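Local coordinates for enoyl-acyl carrier protein reductase (Uncultured bacterium, PDB 6KI9) that probably reduces the double bond of enoyl-acyl carrier protein in bacterial fatty-acid synthesis, using a nicotinamide cofactor, at residues A[305-310]-A[393-398]. Numbering follows the deposited sequence.
Sequences SLFPLL and LVTDVL
Leu306 and Leu398 run alongside one another with their side chains pointing opposite ways, CD2 of Leu306 lying 4.2 Å from CB of Leu398, while CD1 of Leu306 rests 3.9 Å from the carbonyl O of Thr395. Leu398 lies against the backbone of the type I turn from Leu306 to Leu309: its CD1 sits 3.6 Å from the backbone O of Leu306 and also touches CA of Phe307. With CG anti to its own carbonyl carbon (chi1 -67°), Phe307 sends its ring along the start of helix 394-413. Val394 meets that ring at the edge, its CG1 being 3.7 Å from CE1 of Phe307, whereas the methyl CG2 of Thr395 comes in obliquely, 3.4 Å from CZ of the same ring. Cutting Phe307 back to an alanine is likely to leave Val394 CG1 and Thr395 CG2 without their aromatic partner and open a gap beside the first turn of that helix. Leu342 and Ile346 of helix 339-351 also touch the ring. Next, Leu309 brings CD2 to 4.0 Å from the carbonyl O of Leu398. Leu310 then crosses Leu398 at about a right angle, CD2 to CD2 at 4.0 Å, so Leu398 is flanked by Leu306 and Leu310. No hydrogen bond spans the two segments; the turn leading into helix 309-315 is packed against the first turns of helix 394-413 by buried apolar side chains, so the pairing probably rests on close fit and exclusion of water.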
loop_
_atom_site.group_PDB
_atom_site.type_symbol
_atom_site.label_atom_id
_atom_site.label_comp_id
_atom_site.label_asym_id
_atom_site.label_seq_id
_atom_site.Cartn_x
_atom_site.Cartn_y
_atom_site.Cartn_z
ATOM N N SER A 305 -11.890 -9.242 -4.696
ATOM C CA SER A 305 -12.290 -7.933 -5.205
ATOM C C SER A 305 -11.808 -7.700 -6.635
ATOM O O SER A 305 -12.341 -6.849 -7.354
ATOM C CB SER A 305 -11.771 -6.816 -4.300
ATOM O OG SER A 305 -12.263 -6.945 -2.980
ATOM N N LEU A 306 -10.809 -8.470 -7.050
ATOM C CA LEU A 306 -10.147 -8.258 -8.340
ATOM C C LEU A 306 -10.926 -8.756 -9.551
ATOM O O LEU A 306 -10.853 -8.160 -10.617
ATOM C CB LEU A 306 -8.789 -8.961 -8.347
ATOM C CG LEU A 306 -7.503 -8.205 -8.077
ATOM C CD1 LEU A 306 -6.357 -9.196 -8.074
ATOM C CD2 LEU A 306 -7.295 -7.129 -9.133
ATOM N N PHE A 307 -11.643 -9.860 -9.390
ATOM C CA PHE A 307 -12.224 -10.547 -10.539
ATOM C C PHE A 307 -13.104 -9.678 -11.458
ATOM O O PHE A 307 -13.030 -9.823 -12.695
ATOM C CB PHE A 307 -13.000 -11.772 -10.051
ATOM C CG PHE A 307 -12.117 -12.821 -9.455
ATOM C CD1 PHE A 307 -11.220 -13.514 -10.247
ATOM C CD2 PHE A 307 -12.178 -13.115 -8.107
ATOM C CE1 PHE A 307 -10.402 -14.484 -9.702
ATOM C CE2 PHE A 307 -11.351 -14.077 -7.552
ATOM C CZ PHE A 307 -10.473 -14.765 -8.349
ATOM N N PRO A 308 -13.925 -8.774 -10.882
ATOM C CA PRO A 308 -14.760 -7.953 -11.777
ATOM C C PRO A 308 -13.978 -7.029 -12.711
ATOM O O PRO A 308 -14.568 -6.433 -13.629
ATOM C CB PRO A 308 -15.602 -7.131 -10.802
ATOM C CG PRO A 308 -15.719 -7.990 -9.615
ATOM C CD PRO A 308 -14.341 -8.601 -9.479
ATOM N N LEU A 309 -12.669 -6.900 -12.493
ATOM C CA LEU A 309 -11.850 -6.144 -13.430
ATOM C C LEU A 309 -12.015 -6.696 -14.847
ATOM O O LEU A 309 -11.993 -5.933 -15.815
ATOM C CB LEU A 309 -10.373 -6.162 -13.004
ATOM C CG LEU A 309 -9.402 -5.454 -13.950
ATOM C CD1 LEU A 309 -9.705 -3.962 -14.017
ATOM C CD2 LEU A 309 -7.952 -5.680 -13.518
ATOM N N LEU A 310 -12.230 -8.009 -14.967
ATOM C CA LEU A 310 -12.434 -8.604 -16.288
ATOM C C LEU A 310 -13.591 -7.933 -17.021
ATOM O O LEU A 310 -13.464 -7.528 -18.194
ATOM C CB LEU A 310 -12.687 -10.106 -16.167
ATOM C CG LEU A 310 -11.406 -10.891 -15.908
ATOM C CD1 LEU A 310 -11.705 -12.295 -15.400
ATOM C CD2 LEU A 310 -10.592 -10.936 -17.187
ATOM N N LEU A 393 -2.647 -18.374 -11.297
ATOM C CA LEU A 393 -4.021 -18.032 -10.962
ATOM C C LEU A 393 -4.551 -16.878 -11.804
ATOM O O LEU A 393 -3.785 -16.035 -12.279
ATOM C CB LEU A 393 -4.115 -17.662 -9.481
ATOM C CG LEU A 393 -3.670 -18.708 -8.461
ATOM C CD1 LEU A 393 -3.684 -18.084 -7.072
ATOM C CD2 LEU A 393 -4.585 -19.915 -8.528
ATOM N N VAL A 394 -5.872 -16.827 -11.962
ATOM C CA VAL A 394 -6.521 -15.674 -12.585
ATOM C C VAL A 394 -6.102 -14.388 -11.857
ATOM O O VAL A 394 -5.857 -13.343 -12.484
ATOM C CB VAL A 394 -8.065 -15.818 -12.564
ATOM C CG1 VAL A 394 -8.739 -14.499 -12.965
ATOM C CG2 VAL A 394 -8.505 -16.961 -13.472
ATOM N N THR A 395 -5.980 -14.473 -10.533
ATOM C CA THR A 395 -5.608 -13.308 -9.735
ATOM C C THR A 395 -4.163 -12.860 -9.970
ATOM O O THR A 395 -3.845 -11.696 -9.758
ATOM C CB THR A 395 -5.782 -13.588 -8.246
ATOM O OG1 THR A 395 -5.012 -14.739 -7.891
ATOM C CG2 THR A 395 -7.228 -13.847 -7.942
ATOM N N ASP A 396 -3.304 -13.764 -10.438
ATOM C CA ASP A 396 -1.946 -13.374 -10.842
ATOM C C ASP A 396 -2.001 -12.469 -12.077
ATOM O O ASP A 396 -1.348 -11.398 -12.138
ATOM C CB ASP A 396 -1.080 -14.614 -11.105
ATOM C CG ASP A 396 -0.811 -15.425 -9.840
ATOM O OD1 ASP A 396 -0.621 -14.815 -8.761
ATOM O OD2 ASP A 396 -0.775 -16.673 -9.921
ATOM N N VAL A 397 -2.785 -12.899 -13.063
ATOM C CA VAL A 397 -2.974 -12.119 -14.281
ATOM C C VAL A 397 -3.564 -10.749 -13.960
ATOM O O VAL A 397 -3.054 -9.702 -14.406
ATOM C CB VAL A 397 -3.904 -12.851 -15.269
ATOM C CG1 VAL A 397 -4.144 -12.003 -16.507
ATOM C CG2 VAL A 397 -3.322 -14.205 -15.643
ATOM N N LEU A 398 -4.648 -10.746 -13.190
ATOM C CA LEU A 398 -5.342 -9.491 -12.911
ATOM C C LEU A 398 -4.525 -8.543 -12.015
ATOM O O LEU A 398 -4.544 -7.322 -12.217
ATOM C CB LEU A 398 -6.709 -9.772 -12.283
ATOM C CG LEU A 398 -7.668 -10.559 -13.187
ATOM C CD1 LEU A 398 -9.044 -10.656 -12.532
ATOM C CD2 LEU A 398 -7.768 -9.965 -14.584
#